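Local coordinates for protein predicted phosphatase, HAD family (Clostridium acetobutylicum, PDB 3MC1) that is a predicted phosphatase of the haloacid dehalogenase superfamily, probably hydrolysing phosphate esters at a metal-bearing site, although its substrate is not established, at residues M56-F61 and R168-I173; D161-G166 and K212-L217. All coordinates share one frame; numbering follows the deposited sequence.

Contact 1. Residues M56-F61 and R168-I173; sequences MEYYNF and REYDVI
The hydroxyls of Y58 and Y170 point toward each other across the gap, 4.4 Å apart (Y58 OH to Y170 OH), and a water joins them. This is the cap-to-core meeting of a HAD fold: helix 51-59 belongs to the helical part inserted after the first strand, helix 169-176 to the Rossmann-like core. It lies beside the metal site, the side chain of Y170 about 7 Å from the sodium ion, consistent with a cap closing over the active site. The water lies in the plane of both tyrosine rings, at their edges, 2.5 Å from Y58 OH and, weakly, 3.3 Å from Y170 OH. Its third partner is R168, whose NH2 donates to it over 2.7 Å. Beside this bridge, E57 runs out extended (chi1 -169°, chi2 -169°) and brings OE1 to 4.4 Å from Y170 OH, while its CD covers the rim of one face of Y58. Y170 CE2 lies 3.7 Å above the plane of the R168 guanidinium, toward its rim. A salt bridge from NE to E194 helps to fix the arginine. R168 is also the N-cap of helix 169-176, and its backbone N gives a 3.2 Å hydrogen bond to the anti lone pair of D171 OD2.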
HETATM    1  N   MSE A  56      15.711   8.531   2.029  1.00 26.87           N
HETATM    2  CA  MSE A  56      16.309   9.407   3.029  1.00 29.97           C
HETATM    3  C   MSE A  56      16.738   8.637   4.274  1.00 30.29           C
HETATM    4  O   MSE A  56      17.831   8.849   4.797  1.00 30.09           O
HETATM    5  CB  MSE A  56      15.327  10.514   3.418  1.00 31.75           C
HETATM    6  CG  MSE A  56      15.058  11.506   2.309  1.00 35.04           C
HETATM    7 SE   MSE A  56      13.864  12.908   2.863  1.00 44.67          SE
HETATM    8  CE  MSE A  56      15.125  13.984   3.872  1.00 41.98           C
ATOM      9  N   GLU A  57      15.881   7.731   4.732  1.00 31.67           N
ATOM     10  CA  GLU A  57      16.161   6.940   5.926  1.00 34.05           C
ATOM     11  C   GLU A  57      17.234   5.873   5.743  1.00 34.68           C
ATOM     12  O   GLU A  57      18.129   5.743   6.575  1.00 35.80           O
ATOM     13  CB  GLU A  57      14.880   6.263   6.418  1.00 36.47           C
ATOM     14  CG  GLU A  57      15.000   5.633   7.799  1.00 41.71           C
ATOM     15  CD  GLU A  57      13.809   4.753   8.151  1.00 45.32           C
ATOM     16  OE1 GLU A  57      12.662   5.133   7.816  1.00 47.86           O
ATOM     17  OE2 GLU A  57      14.021   3.686   8.777  1.00 46.88           O
ATOM     18  N   TYR A  58      17.145   5.109   4.660  1.00 34.38           N
ATOM     19  CA  TYR A  58      18.093   4.027   4.400  1.00 34.75           C
ATOM     20  C   TYR A  58      19.382   4.419   3.679  1.00 35.07           C
ATOM     21  O   TYR A  58      20.347   3.645   3.659  1.00 34.97           O
ATOM     22  CB  TYR A  58      17.395   2.914   3.614  1.00 34.39           C
ATOM     23  CG  TYR A  58      16.168   2.369   4.308  1.00 36.32           C
ATOM     24  CD1 TYR A  58      16.276   1.697   5.522  1.00 36.94           C
ATOM     25  CD2 TYR A  58      14.895   2.566   3.775  1.00 36.63           C
ATOM     26  CE1 TYR A  58      15.149   1.235   6.194  1.00 38.17           C
ATOM     27  CE2 TYR A  58      13.759   2.109   4.438  1.00 37.51           C
ATOM     28  CZ  TYR A  58      13.894   1.446   5.650  1.00 38.12           C
ATOM     29  OH  TYR A  58      12.783   1.009   6.330  1.00 37.87           O
ATOM     30  N   TYR A  59      19.407   5.609   3.091  1.00 34.33           N
ATOM     31  CA  TYR A  59      20.593   6.054   2.370  1.00 35.50           C
ATOM     32  C   TYR A  59      20.975   7.488   2.694  1.00 35.79           C
ATOM     33  O   TYR A  59      21.791   8.097   2.008  1.00 36.35           O
ATOM     34  CB  TYR A  59      20.379   5.860   0.863  1.00 35.05           C
ATOM     35  CG  TYR A  59      20.331   4.396   0.506  1.00 34.25           C
ATOM     36  CD1 TYR A  59      21.506   3.661   0.366  1.00 34.81           C
ATOM     37  CD2 TYR A  59      19.115   3.710   0.435  1.00 35.03           C
ATOM     38  CE1 TYR A  59      21.479   2.281   0.177  1.00 34.84           C
ATOM     39  CE2 TYR A  59      19.077   2.322   0.249  1.00 35.05           C
ATOM     40  CZ  TYR A  59      20.267   1.618   0.124  1.00 35.66           C
ATOM     41  OH  TYR A  59      20.256   0.247  -0.017  1.00 35.55           O
ATOM     42  N   ASN A  60      20.379   8.006   3.761  1.00 36.59           N
ATOM     43  CA  ASN A  60      20.641   9.356   4.241  1.00 38.29           C
ATOM     44  C   ASN A  60      20.606  10.452   3.188  1.00 37.21           C
ATOM     45  O   ASN A  60      21.247  11.485   3.358  1.00 38.78           O
ATOM     46  CB  ASN A  60      21.990   9.402   4.965  1.00 40.20           C
ATOM     47  CG  ASN A  60      22.046   8.457   6.154  1.00 42.96           C
ATOM     48  OD1 ASN A  60      21.159   8.464   7.013  1.00 43.89           O
ATOM     49  ND2 ASN A  60      23.097   7.641   6.214  1.00 44.97           N
ATOM     50  N   PHE A  61      19.867  10.238   2.103  1.00 36.27           N
ATOM     51  CA  PHE A  61      19.766  11.260   1.062  1.00 34.75           C
ATOM     52  C   PHE A  61      18.997  12.446   1.613  1.00 34.46           C
ATOM     53  O   PHE A  61      18.197  12.299   2.541  1.00 33.12           O
ATOM     54  CB  PHE A  61      19.002  10.744  -0.163  1.00 36.27           C
ATOM     55  CG  PHE A  61      19.757   9.748  -0.996  1.00 37.18           C
ATOM     56  CD1 PHE A  61      21.152   9.763  -1.047  1.00 38.49           C
ATOM     57  CD2 PHE A  61      19.066   8.835  -1.789  1.00 36.64           C
ATOM     58  CE1 PHE A  61      21.846   8.882  -1.883  1.00 38.59           C
ATOM     59  CE2 PHE A  61      19.747   7.951  -2.628  1.00 37.65           C
ATOM     60  CZ  PHE A  61      21.137   7.975  -2.676  1.00 38.17           C
ATOM     61  N   ARG A 168       1.868  -3.010   6.797  1.00 16.95           N
ATOM     62  CA  ARG A 168       2.955  -2.350   7.516  1.00 19.61           C
ATOM     63  C   ARG A 168       2.481  -1.454   8.664  1.00 20.00           C
ATOM     64  O   ARG A 168       1.312  -1.076   8.743  1.00 19.59           O
ATOM     65  CB  ARG A 168       3.787  -1.508   6.538  1.00 18.86           C
ATOM     66  CG  ARG A 168       4.311  -2.257   5.305  1.00 22.07           C
ATOM     67  CD  ARG A 168       5.331  -3.321   5.672  1.00 25.04           C
ATOM     68  NE  ARG A 168       6.507  -2.761   6.337  1.00 26.59           N
ATOM     69  CZ  ARG A 168       7.488  -2.109   5.719  1.00 29.49           C
ATOM     70  NH1 ARG A 168       7.451  -1.927   4.404  1.00 30.03           N
ATOM     71  NH2 ARG A 168       8.504  -1.623   6.421  1.00 29.76           N
ATOM     72  N   GLU A 169       3.410  -1.107   9.546  1.00 19.83           N
ATOM     73  CA  GLU A 169       3.102  -0.248  10.684  1.00 21.83           C
ATOM     74  C   GLU A 169       2.595   1.106  10.195  1.00 20.61           C
ATOM     75  O   GLU A 169       1.815   1.761  10.876  1.00 21.64           O
ATOM     76  CB  GLU A 169       4.354  -0.040  11.534  1.00 25.17           C
ATOM     77  CG  GLU A 169       5.456   0.715  10.809  1.00 30.64           C
ATOM     78  CD  GLU A 169       6.654   0.984  11.699  1.00 35.89           C
ATOM     79  OE1 GLU A 169       6.454   1.500  12.822  1.00 37.07           O
ATOM     80  OE2 GLU A 169       7.791   0.685  11.272  1.00 37.58           O
ATOM     81  N   TYR A 170       3.043   1.515   9.011  1.00 20.38           N
ATOM     82  CA  TYR A 170       2.635   2.787   8.425  1.00 21.51           C
ATOM     83  C   TYR A 170       1.128   2.816   8.192  1.00 20.55           C
ATOM     84  O   TYR A 170       0.481   3.866   8.318  1.00 17.03           O
ATOM     85  CB  TYR A 170       3.372   3.002   7.107  1.00 24.64           C
ATOM     86  CG  TYR A 170       4.872   2.928   7.265  1.00 29.57           C
ATOM     87  CD1 TYR A 170       5.566   3.919   7.957  1.00 31.55           C
ATOM     88  CD2 TYR A 170       5.595   1.843   6.764  1.00 31.10           C
ATOM     89  CE1 TYR A 170       6.943   3.837   8.152  1.00 34.78           C
ATOM     90  CE2 TYR A 170       6.978   1.746   6.955  1.00 34.63           C
ATOM     91  CZ  TYR A 170       7.645   2.748   7.652  1.00 35.74           C
ATOM     92  OH  TYR A 170       9.006   2.664   7.854  1.00 38.10           O
ATOM     93  N   ASP A 171       0.574   1.658   7.845  1.00 17.51           N
ATOM     94  CA  ASP A 171      -0.854   1.555   7.616  1.00 17.56           C
ATOM     95  C   ASP A 171      -1.610   1.696   8.930  1.00 17.70           C
ATOM     96  O   ASP A 171      -2.643   2.362   8.991  1.00 18.64           O
ATOM     97  CB  ASP A 171      -1.170   0.221   6.954  1.00 16.44           C
ATOM     98  CG  ASP A 171      -0.587   0.133   5.561  1.00 15.88           C
ATOM     99  OD1 ASP A 171      -0.965   0.982   4.734  1.00 17.94           O
ATOM    100  OD2 ASP A 171       0.243  -0.762   5.299  1.00 17.11           O
ATOM    101  N   VAL A 172      -1.085   1.077   9.984  1.00 16.83           N
ATOM    102  CA  VAL A 172      -1.712   1.148  11.299  1.00 17.00           C
ATOM    103  C   VAL A 172      -1.678   2.587  11.807  1.00 16.37           C
ATOM    104  O   VAL A 172      -2.690   3.113  12.266  1.00 15.55           O
ATOM    105  CB  VAL A 172      -0.987   0.227  12.321  1.00 17.33           C
ATOM    106  CG1 VAL A 172      -1.694   0.287  13.666  1.00 15.89           C
ATOM    107  CG2 VAL A 172      -0.962  -1.209  11.807  1.00 16.20           C
ATOM    108  N   ILE A 173      -0.511   3.216  11.711  1.00 16.78           N
ATOM    109  CA  ILE A 173      -0.340   4.595  12.149  1.00 18.54           C
ATOM    110  C   ILE A 173      -1.262   5.526  11.352  1.00 18.32           C
ATOM    111  O   ILE A 173      -1.910   6.407  11.921  1.00 17.14           O
ATOM    112  CB  ILE A 173       1.143   5.034  11.984  1.00 19.52           C
ATOM    113  CG1 ILE A 173       2.039   4.133  12.839  1.00 21.77           C
ATOM    114  CG2 ILE A 173       1.316   6.494  12.382  1.00 20.66           C
ATOM    115  CD1 ILE A 173       3.521   4.242  12.545  1.00 21.52           C
TER
HETATM  116  O   HOH W   1      10.382   0.252   6.062  1.00 24.16           O

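Contact 2. Residues D161-G166 and K212-L217; sequences DAIMIG and KKILEL
I163 touches both I214 and L217, and it does so with two different branches. The apolar contacts carry the whole of this interface. With CG1 turned to chi1 63° and the chain beyond it extended (chi2 166°), CD1 reaches out to I214 CG1 at 4.2 Å. The other branch, CG2, meets L217 CD1 at the same separation of 4.2 Å, so the isoleucine spans the last turn of helix 207-215 and L217, two residues beyond it. I214 leaves its backbone at a slant to the strand, and chi1 -69° turns its CG1 to I163. Two residues further along, on the same side of the strand, I165 adds a looser approach, its CG1 staying 4.7 Å from I214 CD1. Spacings of this size describe ordinary van der Waals packing of methyls and methylenes.

Polar interactions lie around this hydrophobic patch. Y4 OH bonds to I214 O and S2 OG to L217 O, tying the end of the ordered chain to its start; E216 N bonds to K212 O at 3.0 Å. On the strand, I163 exchanges backbone hydrogen bonds with Y6 and L8 of the neighbouring parallel strand.

I214 also rests on I183, and L217 on Y202, which carries the packing over the strands that follow. A last helix lying on one face of a parallel sheet, its aliphatic residues set against those of the central strands, is typical of the Rossmann-like alpha/beta core of HAD proteins.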
ATOM      1  N   ASP A 161     -17.507   4.377  10.009  1.00 25.11           N
ATOM      2  CA  ASP A 161     -18.089   3.641   8.895  1.00 23.03           C
ATOM      3  C   ASP A 161     -17.030   3.023   7.978  1.00 21.24           C
ATOM      4  O   ASP A 161     -17.319   2.664   6.841  1.00 20.30           O
ATOM      5  CB  ASP A 161     -18.994   4.580   8.097  1.00 23.07           C
ATOM      6  CG  ASP A 161     -19.904   3.840   7.143  1.00 22.77           C
ATOM      7  OD1 ASP A 161     -20.383   2.747   7.507  1.00 22.75           O
ATOM      8  OD2 ASP A 161     -20.151   4.359   6.038  1.00 25.04           O
ATOM      9  N   ALA A 162     -15.805   2.883   8.476  1.00 20.24           N
ATOM     10  CA  ALA A 162     -14.742   2.324   7.653  1.00 17.52           C
ATOM     11  C   ALA A 162     -13.600   1.738   8.460  1.00 17.60           C
ATOM     12  O   ALA A 162     -13.425   2.061   9.632  1.00 17.39           O
ATOM     13  CB  ALA A 162     -14.213   3.400   6.726  1.00 13.15           C
ATOM     14  N   ILE A 163     -12.834   0.866   7.811  1.00 16.55           N
ATOM     15  CA  ILE A 163     -11.670   0.239   8.419  1.00 15.83           C
ATOM     16  C   ILE A 163     -10.523   0.306   7.400  1.00 14.75           C
ATOM     17  O   ILE A 163     -10.754   0.482   6.203  1.00 14.73           O
ATOM     18  CB  ILE A 163     -11.937  -1.238   8.768  1.00 16.76           C
ATOM     19  CG1 ILE A 163     -12.225  -2.032   7.491  1.00 18.22           C
ATOM     20  CG2 ILE A 163     -13.128  -1.343   9.736  1.00 14.02           C
ATOM     21  CD1 ILE A 163     -12.177  -3.552   7.690  1.00 21.56           C
HETATM   22  N   MSE A 164      -9.293   0.161   7.879  1.00 14.83           N
HETATM   23  CA  MSE A 164      -8.117   0.206   7.010  1.00 15.03           C
HETATM   24  C   MSE A 164      -7.389  -1.135   7.037  1.00 14.06           C
HETATM   25  O   MSE A 164      -7.135  -1.684   8.104  1.00 16.07           O
HETATM   26  CB  MSE A 164      -7.180   1.324   7.477  1.00 15.79           C
HETATM   27  CG  MSE A 164      -5.872   1.424   6.712  1.00 14.14           C
HETATM   28 SE   MSE A 164      -6.120   1.861   4.842  1.00 25.55          SE
HETATM   29  CE  MSE A 164      -4.345   1.380   4.188  1.00 20.96           C
ATOM     30  N   ILE A 165      -7.081  -1.672   5.860  1.00 11.92           N
ATOM     31  CA  ILE A 165      -6.363  -2.941   5.757  1.00 10.98           C
ATOM     32  C   ILE A 165      -4.970  -2.663   5.180  1.00 12.42           C
ATOM     33  O   ILE A 165      -4.852  -2.057   4.108  1.00 13.66           O
ATOM     34  CB  ILE A 165      -7.092  -3.950   4.820  1.00 12.24           C
ATOM     35  CG1 ILE A 165      -8.387  -4.491   5.464  1.00 15.48           C
ATOM     36  CG2 ILE A 165      -6.195  -5.164   4.594  1.00 10.62           C
ATOM     37  CD1 ILE A 165      -9.286  -3.466   6.041  1.00 20.61           C
ATOM     38  N   GLY A 166      -3.927  -3.108   5.886  1.00 12.66           N
ATOM     39  CA  GLY A 166      -2.563  -2.885   5.426  1.00 13.36           C
ATOM     40  C   GLY A 166      -1.608  -3.931   5.986  1.00 13.99           C
ATOM     41  O   GLY A 166      -1.989  -4.698   6.876  1.00 13.06           O
ATOM     42  N   LYS A 212     -12.753 -13.282   6.914  1.00 25.26           N
ATOM     43  CA  LYS A 212     -13.505 -13.575   8.135  1.00 25.13           C
ATOM     44  C   LYS A 212     -13.529 -12.397   9.096  1.00 25.15           C
ATOM     45  O   LYS A 212     -14.581 -12.035   9.625  1.00 24.64           O
ATOM     46  CB  LYS A 212     -12.893 -14.777   8.857  1.00 27.02           C
ATOM     47  CG  LYS A 212     -12.851 -16.062   8.046  1.00 32.17           C
ATOM     48  CD  LYS A 212     -12.245 -17.190   8.874  1.00 33.78           C
ATOM     49  CE  LYS A 212     -12.195 -18.502   8.106  1.00 35.22           C
ATOM     50  NZ  LYS A 212     -13.548 -18.977   7.725  1.00 35.87           N
ATOM     51  N   LYS A 213     -12.358 -11.800   9.309  1.00 23.31           N
ATOM     52  CA  LYS A 213     -12.209 -10.670  10.221  1.00 23.69           C
ATOM     53  C   LYS A 213     -12.995  -9.439   9.793  1.00 22.55           C
ATOM     54  O   LYS A 213     -13.560  -8.739  10.633  1.00 22.62           O
ATOM     55  CB  LYS A 213     -10.732 -10.298  10.355  1.00 24.45           C
ATOM     56  CG  LYS A 213     -10.432  -9.411  11.548  1.00 28.84           C
ATOM     57  CD  LYS A 213     -10.670 -10.176  12.843  1.00 31.80           C
ATOM     58  CE  LYS A 213     -10.034  -9.489  14.042  1.00 31.81           C
ATOM     59  NZ  LYS A 213     -10.193 -10.310  15.273  1.00 32.19           N
ATOM     60  N   ILE A 214     -13.015  -9.159   8.495  1.00 22.70           N
ATOM     61  CA  ILE A 214     -13.747  -8.000   8.006  1.00 23.96           C
ATOM     62  C   ILE A 214     -15.216  -8.140   8.374  1.00 25.51           C
ATOM     63  O   ILE A 214     -15.859  -7.185   8.807  1.00 26.14           O
ATOM     64  CB  ILE A 214     -13.624  -7.853   6.473  1.00 23.53           C
ATOM     65  CG1 ILE A 214     -12.187  -7.470   6.103  1.00 23.55           C
ATOM     66  CG2 ILE A 214     -14.597  -6.786   5.965  1.00 20.97           C
ATOM     67  CD1 ILE A 214     -11.957  -7.349   4.605  1.00 23.68           C
ATOM     68  N   LEU A 215     -15.741  -9.344   8.204  1.00 27.91           N
ATOM     69  CA  LEU A 215     -17.134  -9.608   8.513  1.00 30.54           C
ATOM     70  C   LEU A 215     -17.438  -9.518  10.007  1.00 31.95           C
ATOM     71  O   LEU A 215     -18.252  -8.694  10.427  1.00 32.15           O
ATOM     72  CB  LEU A 215     -17.537 -10.986   7.977  1.00 30.17           C
ATOM     73  CG  LEU A 215     -17.518 -11.163   6.453  1.00 30.01           C
ATOM     74  CD1 LEU A 215     -17.837 -12.614   6.100  1.00 29.62           C
ATOM     75  CD2 LEU A 215     -18.528 -10.223   5.806  1.00 29.56           C
ATOM     76  N   GLU A 216     -16.786 -10.340  10.823  1.00 33.99           N
ATOM     77  CA  GLU A 216     -17.085 -10.290  12.245  1.00 37.10           C
ATOM     78  C   GLU A 216     -16.785  -8.949  12.890  1.00 37.17           C
ATOM     79  O   GLU A 216     -16.965  -8.780  14.089  1.00 38.02           O
ATOM     80  CB  GLU A 216     -16.392 -11.426  13.005  1.00 39.64           C
ATOM     81  CG  GLU A 216     -14.926 -11.632  12.738  1.00 44.03           C
ATOM     82  CD  GLU A 216     -14.368 -12.774  13.576  1.00 46.85           C
ATOM     83  OE1 GLU A 216     -14.329 -12.633  14.820  1.00 48.79           O
ATOM     84  OE2 GLU A 216     -13.980 -13.815  12.998  1.00 48.22           O
ATOM     85  N   LEU A 217     -16.345  -7.988  12.087  1.00 37.73           N
ATOM     86  CA  LEU A 217     -16.071  -6.649  12.596  1.00 37.79           C
ATOM     87  C   LEU A 217     -17.325  -5.792  12.494  1.00 37.72           C
ATOM     88  O   LEU A 217     -17.525  -4.933  13.371  1.00 38.38           O
ATOM     89  CB  LEU A 217     -14.932  -5.983  11.820  1.00 37.73           C
ATOM     90  CG  LEU A 217     -13.624  -5.898  12.608  1.00 37.75           C
ATOM     91  CD1 LEU A 217     -12.648  -4.951  11.915  1.00 37.41           C
ATOM     92  CD2 LEU A 217     -13.933  -5.391  14.014  1.00 39.35           C
TER

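In the fold
The centres of the two contacts lie 24 Å apart, yet strand 162-166 and helix 169-176 follow one another directly, with D167 between their segments. That aspartate shares the bound sodium ion with D10 and D12, so the turn joining the contacts is also part of the metal site. Along the chain the order is 56-61, 161-166, 168-173, 212-217, and the contacts therefore interlock. They also touch: D171 OD2 packs 3.5 Å from G166 CA. Contact 2 seats the C-terminal helix on the parallel sheet, whereas contact 1 bridges the core to the helical cap, consistent with the HAD plan of a Rossmann-like core and a helical cap over it.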